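Local coordinates for protein benzoylformate decarboxylase (Mycobacterium smegmatis, PDB 4Q9D) that belongs to the thiamine pyrophosphate-dependent enzyme family, with three domains each built round a parallel sheet and a magnesium ion held in the C-terminal one, at residues V183-A187 against E188-Q192; L14-L18 against G19-V23; A353-S357 against N358-E362; V374-S378 against T379-L383. All coordinates share one frame; numbering follows the deposited sequence. Where two conformers were deposited one is given.

Contact 1: V183-A187 against E188-Q192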
loop_
_atom_site.group_PDB
_atom_site.type_symbol
_atom_site.label_atom_id
_atom_site.label_comp_id
_atom_site.label_asym_id
_atom_site.label_seq_id
_atom_site.Cartn_x
_atom_site.Cartn_y
_atom_site.Cartn_z
ATOM N N VAL B 183 -13.184 -25.625 -3.937
ATOM C CA VAL B 183 -14.545 -25.387 -4.415
ATOM C C VAL B 183 -14.719 -26.199 -5.702
ATOM O O VAL B 183 -13.733 -26.538 -6.353
ATOM C CB VAL B 183 -14.851 -23.876 -4.629
ATOM C CG1 VAL B 183 -14.713 -23.112 -3.291
ATOM C CG2 VAL B 183 -13.924 -23.261 -5.694
ATOM N N ALA B 184 -15.953 -26.516 -6.073
ATOM C CA ALA B 184 -16.192 -27.268 -7.305
ATOM C C ALA B 184 -16.583 -26.322 -8.409
ATOM O O ALA B 184 -17.114 -25.265 -8.131
ATOM C CB ALA B 184 -17.322 -28.327 -7.091
ATOM N N PRO B 185 -16.336 -26.706 -9.676
ATOM C CA PRO B 185 -16.856 -25.936 -10.814
ATOM C C PRO B 185 -18.393 -25.816 -10.733
ATOM O O PRO B 185 -19.070 -26.713 -10.263
ATOM C CB PRO B 185 -16.484 -26.813 -12.024
ATOM C CG PRO B 185 -15.304 -27.662 -11.548
ATOM C CD PRO B 185 -15.658 -27.947 -10.103
ATOM N N ASP B 186 -18.928 -24.696 -11.171
ATOM C CA ASP B 186 -20.356 -24.544 -11.354
ATOM C C ASP B 186 -20.766 -25.680 -12.322
ATOM O O ASP B 186 -20.224 -25.773 -13.424
ATOM C CB ASP B 186 -20.564 -23.150 -11.953
ATOM C CG ASP B 186 -21.984 -22.888 -12.434
ATOM O OD1 ASP B 186 -22.728 -23.837 -12.703
ATOM O OD2 ASP B 186 -22.327 -21.686 -12.604
ATOM N N ALA B 187 -21.696 -26.545 -11.912
ATOM C CA ALA B 187 -21.999 -27.762 -12.682
ATOM C C ALA B 187 -22.598 -27.431 -14.046
ATOM O O ALA B 187 -22.333 -28.087 -15.055
ATOM C CB ALA B 187 -22.943 -28.718 -11.868
ATOM N N GLU B 188 -23.399 -26.382 -14.089
ATOM C CA GLU B 188 -24.011 -25.993 -15.344
ATOM C C GLU B 188 -22.987 -25.417 -16.323
ATOM O O GLU B 188 -23.093 -25.610 -17.544
ATOM C CB GLU B 188 -25.136 -25.001 -15.064
ATOM C CG GLU B 188 -25.430 -24.034 -16.179
ATOM C CD GLU B 188 -26.481 -23.002 -15.769
ATOM O OE1 GLU B 188 -26.318 -21.812 -16.137
ATOM O OE2 GLU B 188 -27.457 -23.387 -15.072
ATOM N N ARG B 189 -21.973 -24.730 -15.801
ATOM C CA ARG B 189 -20.943 -24.187 -16.675
ATOM C C ARG B 189 -20.003 -25.321 -17.095
ATOM O O ARG B 189 -19.551 -25.360 -18.231
ATOM C CB ARG B 189 -20.175 -23.031 -16.004
ATOM C CG ARG B 189 -19.105 -22.312 -16.879
ATOM C CD ARG B 189 -18.689 -20.942 -16.265
ATOM N NE ARG B 189 -17.747 -20.214 -17.118
ATOM C CZ ARG B 189 -18.079 -19.575 -18.231
ATOM N NH1 ARG B 189 -19.349 -19.554 -18.644
ATOM N NH2 ARG B 189 -17.141 -18.966 -18.947
ATOM N N LEU B 190 -19.692 -26.228 -16.173
ATOM C CA LEU B 190 -18.816 -27.338 -16.497
ATOM C C LEU B 190 -19.473 -28.206 -17.585
ATOM O O LEU B 190 -18.797 -28.636 -18.507
ATOM C CB LEU B 190 -18.509 -28.181 -15.271
ATOM C CG LEU B 190 -17.462 -29.287 -15.492
ATOM C CD1 LEU B 190 -16.066 -28.685 -15.688
ATOM C CD2 LEU B 190 -17.442 -30.238 -14.301
ATOM N N ALA B 191 -20.791 -28.426 -17.483
ATOM C CA ALA B 191 -21.537 -29.172 -18.507
ATOM C C ALA B 191 -21.485 -28.433 -19.844
ATOM O O ALA B 191 -21.354 -29.054 -20.891
ATOM C CB ALA B 191 -23.009 -29.447 -18.078
ATOM N N GLN B 192 -21.567 -27.105 -19.816
ATOM C CA GLN B 192 -21.411 -26.357 -21.058
ATOM C C GLN B 192 -20.042 -26.612 -21.679
ATOM O O GLN B 192 -19.944 -26.739 -22.895
ATOM C CB GLN B 192 -21.607 -24.847 -20.852
ATOM C CG GLN B 192 -23.062 -24.407 -20.719
ATOM C CD GLN B 192 -23.239 -22.999 -20.115
ATOM O OE1 GLN B 192 -22.269 -22.261 -19.874
ATOM N NE2 GLN B 192 -24.496 -22.638 -19.847
HETATM O O HOH W 1 -23.558 -21.016 -14.796
#

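Contact 2: L14-L18 against G19-V23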
loop_
_atom_site.group_PDB
_atom_site.type_symbol
_atom_site.label_atom_id
_atom_site.label_comp_id
_atom_site.label_asym_id
_atom_site.label_seq_id
_atom_site.Cartn_x
_atom_site.Cartn_y
_atom_site.Cartn_z
ATOM N N LEU B 14 -3.273 -24.541 19.865
ATOM C CA LEU B 14 -4.043 -24.475 18.624
ATOM C C LEU B 14 -3.199 -24.984 17.456
ATOM O O LEU B 14 -3.671 -25.764 16.633
ATOM C CB LEU B 14 -4.506 -23.036 18.332
ATOM C CG LEU B 14 -5.090 -22.794 16.939
ATOM C CD1 LEU B 14 -6.408 -23.565 16.789
ATOM C CD2 LEU B 14 -5.330 -21.304 16.764
ATOM N N LEU B 15 -1.952 -24.524 17.390
ATOM C CA LEU B 15 -1.042 -24.930 16.325
ATOM C C LEU B 15 -0.950 -26.463 16.280
ATOM O O LEU B 15 -1.020 -27.067 15.207
ATOM C CB LEU B 15 0.358 -24.295 16.554
ATOM C CG LEU B 15 0.459 -22.768 16.381
ATOM C CD1 LEU B 15 1.877 -22.309 16.637
ATOM C CD2 LEU B 15 -0.012 -22.337 14.946
ATOM N N ARG B 16 -0.805 -27.095 17.444
ATOM C CA ARG B 16 -0.756 -28.569 17.499
ATOM C C ARG B 16 -2.021 -29.181 16.896
ATOM O O ARG B 16 -1.929 -30.090 16.071
ATOM C CB ARG B 16 -0.547 -29.075 18.947
ATOM C CG ARG B 16 -0.402 -30.600 19.103
ATOM C CD ARG B 16 -0.267 -31.006 20.603
ATOM N NE ARG B 16 0.978 -30.489 21.166
ATOM C CZ ARG B 16 1.062 -29.474 22.017
ATOM N NH1 ARG B 16 -0.047 -28.862 22.449
ATOM N NH2 ARG B 16 2.258 -29.084 22.450
ATOM N N LYS B 17 -3.199 -28.703 17.311
ATOM C CA LYS B 17 -4.463 -29.220 16.751
ATOM C C LYS B 17 -4.562 -29.041 15.241
ATOM O O LYS B 17 -5.136 -29.881 14.563
ATOM C CB LYS B 17 -5.674 -28.560 17.413
ATOM C CG LYS B 17 -5.790 -28.887 18.925
ATOM C CD LYS B 17 -6.940 -28.122 19.585
ATOM C CE LYS B 17 -6.902 -28.262 21.106
ATOM N NZ LYS B 17 -7.869 -27.334 21.753
ATOM N N LEU B 18 -3.989 -27.954 14.721
ATOM C CA LEU B 18 -4.028 -27.664 13.287
ATOM C C LEU B 18 -2.987 -28.471 12.517
ATOM O O LEU B 18 -3.024 -28.522 11.284
ATOM C CB LEU B 18 -3.785 -26.161 13.034
ATOM C CG LEU B 18 -4.885 -25.250 13.573
ATOM C CD1 LEU B 18 -4.620 -23.802 13.207
ATOM C CD2 LEU B 18 -6.212 -25.699 12.989
ATOM N N GLY B 19 -2.048 -29.084 13.235
ATOM C CA GLY B 19 -0.981 -29.839 12.591
ATOM C C GLY B 19 0.241 -29.001 12.263
ATOM O O GLY B 19 1.194 -29.484 11.631
ATOM N N LEU B 20 0.231 -27.747 12.706
ATOM C CA LEU B 20 1.349 -26.834 12.454
ATOM C C LEU B 20 2.460 -27.002 13.479
ATOM O O LEU B 20 2.695 -26.105 14.289
ATOM C CB LEU B 20 0.866 -25.377 12.444
ATOM C CG LEU B 20 -0.089 -24.995 11.301
ATOM C CD1 LEU B 20 -0.683 -23.611 11.543
ATOM C CD2 LEU B 20 0.652 -25.032 9.976
ATOM N N THR B 21 3.161 -28.134 13.427
ATOM C CA THR B 21 4.101 -28.492 14.498
ATOM C C THR B 21 5.556 -28.416 14.063
ATOM O O THR B 21 6.471 -28.824 14.791
ATOM C CB THR B 21 3.802 -29.898 15.063
ATOM O OG1 THR B 21 3.762 -30.834 13.985
ATOM C CG2 THR B 21 2.431 -29.888 15.775
ATOM N N THR B 22 5.782 -27.860 12.885
ATOM C CA THR B 22 7.151 -27.634 12.442
ATOM C C THR B 22 7.322 -26.165 12.084
ATOM O O THR B 22 6.536 -25.614 11.319
ATOM C CB THR B 22 7.491 -28.498 11.226
ATOM O OG1 THR B 22 7.211 -29.877 11.526
ATOM C CG2 THR B 22 8.967 -28.319 10.828
ATOM N N VAL B 23 8.352 -25.537 12.640
ATOM C CA VAL B 23 8.592 -24.122 12.397
ATOM C C VAL B 23 9.915 -23.970 11.673
ATOM O O VAL B 23 10.932 -24.476 12.139
ATOM C CB VAL B 23 8.659 -23.330 13.744
ATOM C CG1 VAL B 23 9.042 -21.853 13.511
ATOM C CG2 VAL B 23 7.346 -23.447 14.515
#

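Contact 3: A353-S357 against N358-E362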
loop_
_atom_site.group_PDB
_atom_site.type_symbol
_atom_site.label_atom_id
_atom_site.label_comp_id
_atom_site.label_asym_id
_atom_site.label_seq_id
_atom_site.Cartn_x
_atom_site.Cartn_y
_atom_site.Cartn_z
ATOM N N ALA B 353 35.650 -34.926 -17.946
ATOM C CA ALA B 353 35.302 -33.555 -17.589
ATOM C C ALA B 353 36.270 -32.624 -18.281
ATOM O O ALA B 353 37.447 -32.937 -18.388
ATOM C CB ALA B 353 35.367 -33.373 -16.089
ATOM N N PRO B 354 35.780 -31.468 -18.748
ATOM C CA PRO B 354 34.390 -31.026 -18.629
ATOM C C PRO B 354 33.534 -31.665 -19.701
ATOM O O PRO B 354 33.953 -31.791 -20.845
ATOM C CB PRO B 354 34.485 -29.512 -18.847
ATOM C CG PRO B 354 35.625 -29.365 -19.763
ATOM C CD PRO B 354 36.631 -30.423 -19.336
ATOM N N MET B 355 32.334 -32.075 -19.315
ATOM C CA MET B 355 31.447 -32.801 -20.215
ATOM C C MET B 355 30.224 -31.973 -20.609
ATOM O O MET B 355 29.974 -30.893 -20.053
ATOM C CB MET B 355 31.022 -34.103 -19.551
ATOM C CG MET B 355 30.285 -33.892 -18.269
ATOM S SD MET B 355 30.078 -35.427 -17.355
ATOM C CE MET B 355 31.676 -35.565 -16.556
ATOM N N THR B 356 29.490 -32.463 -21.603
ATOM C CA THR B 356 28.251 -31.833 -22.012
ATOM C C THR B 356 27.187 -32.044 -20.921
ATOM O O THR B 356 27.220 -33.032 -20.183
ATOM C CB THR B 356 27.733 -32.449 -23.325
ATOM O OG1 THR B 356 27.496 -33.843 -23.125
ATOM C CG2 THR B 356 28.746 -32.271 -24.449
ATOM N N SER B 357 26.229 -31.136 -20.824
ATOM C CA SER B 357 25.091 -31.399 -19.937
ATOM C C SER B 357 24.316 -32.648 -20.394
ATOM O O SER B 357 23.697 -33.359 -19.589
ATOM C CB SER B 357 24.167 -30.173 -19.842
ATOM O OG SER B 357 23.934 -29.591 -21.114
ATOM N N ASN B 358 24.357 -32.922 -21.691
ATOM C CA ASN B 358 23.744 -34.137 -22.221
ATOM C C ASN B 358 24.356 -35.405 -21.590
ATOM O O ASN B 358 23.633 -36.333 -21.203
ATOM C CB ASN B 358 23.847 -34.140 -23.753
ATOM C CG ASN B 358 23.166 -35.339 -24.379
ATOM O OD1 ASN B 358 21.959 -35.526 -24.221
ATOM N ND2 ASN B 358 23.937 -36.168 -25.089
ATOM N N ALA B 359 25.687 -35.436 -21.457
ATOM C CA ALA B 359 26.356 -36.541 -20.767
ATOM C C ALA B 359 25.885 -36.653 -19.324
ATOM O O ALA B 359 25.599 -37.742 -18.846
ATOM C CB ALA B 359 27.869 -36.345 -20.787
ATOM N N VAL B 360 25.831 -35.519 -18.623
ATOM C CA VAL B 360 25.478 -35.505 -17.202
ATOM C C VAL B 360 24.099 -36.089 -16.957
ATOM O O VAL B 360 23.919 -36.909 -16.066
ATOM C CB VAL B 360 25.472 -34.046 -16.603
ATOM C CG1 VAL B 360 24.954 -34.060 -15.160
ATOM C CG2 VAL B 360 26.836 -33.424 -16.688
ATOM N N TYR B 361 23.108 -35.636 -17.730
ATOM C CA TYR B 361 21.737 -36.109 -17.511
ATOM C C TYR B 361 21.533 -37.567 -17.902
ATOM O O TYR B 361 20.727 -38.264 -17.289
ATOM C CB TYR B 361 20.712 -35.204 -18.190
ATOM C CG TYR B 361 20.430 -33.939 -17.402
ATOM C CD1 TYR B 361 19.321 -33.847 -16.562
ATOM C CD2 TYR B 361 21.292 -32.844 -17.476
ATOM C CE1 TYR B 361 19.078 -32.674 -15.806
ATOM C CE2 TYR B 361 21.056 -31.683 -16.741
ATOM C CZ TYR B 361 19.952 -31.599 -15.916
ATOM O OH TYR B 361 19.740 -30.427 -15.224
ATOM N N GLU B 362 22.281 -38.051 -18.894
ATOM C CA GLU B 362 22.145 -39.472 -19.254
ATOM C C GLU B 362 22.704 -40.330 -18.161
ATOM O O GLU B 362 22.082 -41.299 -17.756
ATOM C CB GLU B 362 22.843 -39.840 -20.573
ATOM C CG GLU B 362 22.616 -41.336 -20.878
ATOM C CD GLU B 362 23.305 -41.821 -22.143
ATOM O OE1 GLU B 362 24.065 -41.035 -22.772
ATOM O OE2 GLU B 362 23.090 -43.003 -22.488
HETATM O O HOH W 2 24.778 -30.925 -23.971
#

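Contact 4: V374-S378 against T379-L383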
loop_
_atom_site.group_PDB
_atom_site.type_symbol
_atom_site.label_atom_id
_atom_site.label_comp_id
_atom_site.label_asym_id
_atom_site.label_seq_id
_atom_site.Cartn_x
_atom_site.Cartn_y
_atom_site.Cartn_z
ATOM N N VAL B 374 12.787 -35.211 -8.322
ATOM C CA VAL B 374 13.759 -34.375 -8.994
ATOM C C VAL B 374 13.461 -32.906 -8.662
ATOM O O VAL B 374 12.309 -32.481 -8.774
ATOM C CB VAL B 374 13.721 -34.596 -10.534
ATOM C CG1 VAL B 374 14.521 -33.491 -11.265
ATOM C CG2 VAL B 374 14.285 -35.984 -10.883
ATOM N N VAL B 375 14.486 -32.149 -8.244
ATOM C CA VAL B 375 14.363 -30.688 -8.096
ATOM C C VAL B 375 15.232 -30.037 -9.168
ATOM O O VAL B 375 16.397 -30.397 -9.314
ATOM C CB VAL B 375 14.812 -30.197 -6.694
ATOM C CG1 VAL B 375 14.781 -28.673 -6.631
ATOM C CG2 VAL B 375 13.912 -30.781 -5.624
ATOM N N MET B 376 14.677 -29.083 -9.918
ATOM C CA MET B 376 15.388 -28.541 -11.078
ATOM C C MET B 376 15.655 -27.056 -10.909
ATOM O O MET B 376 14.736 -26.289 -10.637
ATOM C CB MET B 376 14.538 -28.716 -12.354
ATOM C CG MET B 376 15.140 -27.999 -13.594
ATOM S SD MET B 376 16.710 -28.794 -14.103
ATOM C CE MET B 376 16.774 -28.300 -15.837
ATOM N N GLU B 377 16.907 -26.660 -11.106
ATOM C CA GLU B 377 17.299 -25.258 -11.082
ATOM C C GLU B 377 18.531 -25.076 -11.962
ATOM O O GLU B 377 19.629 -24.828 -11.464
ATOM C CB GLU B 377 17.596 -24.804 -9.654
ATOM C CG GLU B 377 17.664 -23.295 -9.482
ATOM C CD GLU B 377 17.279 -22.849 -8.085
ATOM O OE1 GLU B 377 18.182 -22.463 -7.313
ATOM O OE2 GLU B 377 16.074 -22.883 -7.760
ATOM N N SER B 378 18.357 -25.259 -13.263
ATOM C CA SER B 378 19.460 -25.165 -14.210
ATOM C C SER B 378 18.862 -24.855 -15.566
ATOM O O SER B 378 18.581 -25.756 -16.357
ATOM C CB SER B 378 20.241 -26.478 -14.260
ATOM O OG SER B 378 21.304 -26.405 -15.194
ATOM N N THR B 379 18.654 -23.571 -15.821
ATOM C CA THR B 379 17.858 -23.146 -16.974
ATOM C C THR B 379 18.528 -23.477 -18.307
ATOM O O THR B 379 17.846 -23.802 -19.282
ATOM C CB THR B 379 17.565 -21.648 -16.921
ATOM O OG1 THR B 379 18.787 -20.961 -16.653
ATOM C CG2 THR B 379 16.560 -21.340 -15.802
ATOM N N SER B 380 19.860 -23.426 -18.336
ATOM C CA SER B 380 20.594 -23.788 -19.542
ATOM C C SER B 380 20.468 -25.291 -19.839
ATOM O O SER B 380 20.854 -25.728 -20.911
ATOM C CB SER B 380 22.077 -23.357 -19.474
ATOM O OG SER B 380 22.778 -24.021 -18.433
ATOM N N THR B 381 19.923 -26.084 -18.913
ATOM C CA THR B 381 19.828 -27.527 -19.175
ATOM C C THR B 381 18.415 -28.128 -19.160
ATOM O O THR B 381 18.246 -29.338 -18.983
ATOM C CB THR B 381 20.800 -28.349 -18.292
ATOM O OG1 THR B 381 20.360 -28.327 -16.936
ATOM C CG2 THR B 381 22.217 -27.770 -18.370
ATOM N N MET B 382 17.397 -27.302 -19.377
ATOM C CA MET B 382 16.031 -27.830 -19.421
ATOM C C MET B 382 15.848 -28.909 -20.504
ATOM O O MET B 382 15.145 -29.904 -20.291
ATOM C CB MET B 382 15.018 -26.696 -19.611
ATOM C CG MET B 382 14.731 -25.908 -18.316
ATOM S SD MET B 382 13.869 -26.824 -17.011
ATOM C CE MET B 382 12.215 -27.092 -17.688
ATOM N N LEU B 383 16.488 -28.723 -21.656
ATOM C CA LEU B 383 16.358 -29.709 -22.743
ATOM C C LEU B 383 16.880 -31.064 -22.294
ATOM O O LEU B 383 16.252 -32.086 -22.562
ATOM C CB LEU B 383 17.101 -29.260 -24.014
ATOM C CG LEU B 383 17.166 -30.289 -25.163
ATOM C CD1 LEU B 383 15.777 -30.795 -25.580
ATOM C CD2 LEU B 383 17.947 -29.743 -26.378
#

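Contact 1: V183-A187 against E188-Q192
OD1 of D186 is gripped by two backbone amides of the first helical turn: N of E188 lies 3.0 Å away and N of R189 3.3 Å, both weak bonds, the second being the straighter. D186 is thus the N-cap of helix 187-199. Its CG stands anti to the backbone N (chi1 170°), a torsion that brings OD1 back to the amides that follow. The main-chain O of D186 takes a sounder bond, 2.8 Å from N of L190, and A191 N repeats the helical pattern on A187 O at 2.9 Å. A water donates to D186 OD2 at 2.6 Å and to E188 OE1 at 3.2 Å, bridging the two carboxylates, a contact that would ease their mutual repulsion. OD2 also makes a salt bridge with R182 of the second subunit, which probably keeps D186 ionised. On the apolar side, CB of P185 rests 4.1 Å from CB of L190. These two side chains pack on helix 318-328 and on L314 of strand 312-315, while R189 reaches S313 and, across the interface, S178 of the second subunit. There, A184 joins an antiparallel ladder with a strand of that subunit.

Contact 2: L14-L18 against G19-V23
L15 and L20 meet through their methyl branches, CD2 of L15 lying 3.7 Å from CD1 of L20, with the two side chains set at a slant to each other. In L20, CG is anti to the carbonyl carbon (chi1 -66°), and the branch runs back toward the helix it has just left; its CB also sits 3.7 Å from the carbonyl O of L15. L18 adds a looser apolar touch, CB to CG of L20 at 4.2 Å. T21 turns its methyl, not its hydroxyl, to the helix: CG2 comes within 3.9 Å of CA of R16.

Two backbone bonds set this register. N of L20 donates to O of L15 at 2.9 Å, somewhat bent and tilted from the carbonyl plane. N of G19 donates to O of R16 at 3.0 Å, approaching from well above that plane, 67° out of it. The chain swings out of the helix at G19, whose phi of 89° would jam a beta carbon against the carbonyl O of L18. A weak bond from T21 N to G19 O then makes L20 the centre of an inverse gamma turn.

Further out, L15 packs on F42, L69 and F142, and L18 on M143 and Y146 of helix 138-150, while R16 forms salt bridges with D13 and D41. The paired bonds and the positive phi are those of a Schellman motif, here ending helix 7-18 and sending the chain into strand 22-25 of the N-terminal domain's parallel sheet.

Contact 3: A353-S357 against N358-E362
M355 lays its CG and sulfur over V360, CG standing 3.8 Å from CG2 of V360 and SD 3.9 Å from the same methyl, with the two side chains crossing at about a right angle. M355, just before the N-cap, folds back on the first turn, and with V360 it forms a hydrophobic staple beside the N-cap T356 of helix 357-367. CB of M355 meets CB of A359 at 4.1 Å. With chi1 at 61°, CG of M355 is wedged between its own backbone N and carbonyl carbon, and the chain then bends at chi3. OG1 of T356 accepts from N of A359 at 2.9 Å in a fairly straight bond (155°), so the side chain caps an amide of the first turn. The same hydroxyl is hydrogen-bonded to D348, whose carboxylate also receives ND2 of N358; a negative group beside this helix end would be electrostatically welcome.

Regular helical bonding follows at once, with V360 N donating to T356 O and Y361 N to S357 O. A water bridges the first turn, accepting from N of N358 and donating to OG of S357, a hydroxyl also bonded to D384. Outward, M355 and V360 pack on V527 of strand 523-528, M355 and A359 on T506, and N358 OD1 is bonded to the indole of W388. The Y361 ring presents its edge to the helix start: CD2 lies 3.2 Å from O of S357, which sits in the plane of the ring.

Contact 4: V374-S378 against T379-L383
S378 and T381 are joined twice across a tight turn, and M376 closes in from the strand before it. OG of S378 is hydrogen-bonded to OG1 of T381 at 2.8 Å, and either hydroxyl could be the donor. With chi1 at 179°, OG of S378 points away from its own backbone N, which brings it to the threonine. The second link is main chain: N of T381 donates to O of S378 at 2.9 Å, arriving above the carbonyl plane, 50° out of it, as the 3-10 turn at 379-380 curls back. T381 is the N-cap of helix 382-388, yet its side chain makes no capping bond. M376 bends at chi2 (67°) and sets its CE methyl 3.6 Å from O of T381, alongside M382, whose side chain has two conformers. The turn, with the S380 side chain about 5 Å from the magnesium ion, is the strand-to-helix link of the beta-alpha-beta unit of strand 373-377, helix 382-388 and strand 397-399. The first strand lies between 397-399 and 428-433. M376 packs on T431, E377 turns to the amides of G406 and G408 at the start of helix 408-421, and helix 357-367 lies against M376, S378 and T381.

In the fold
From the N terminus, contact 2 comes first, turning helix 7-18 into a strand of the N-terminal sheet. Contact 1 follows where strand 183-185 leads into helix 187-199, beside the second of the three parallel sheets, its centre about 35 Å from that of contact 2. Contacts 3 and 4 belong to the C-terminal region, one opening helix 357-367 and the other closing the turn from strand 373-377 to helix 382-388. All four lie in series, none nested or crossed. Contacts 1 and 2 each stand clear of the rest, whereas contacts 3 and 4 touch: Y361 OH is 2.8 Å from T381 OG1, probably hydrogen-bonded, and CB of S357 packs on CG2 of T381, tying the two helix starts together.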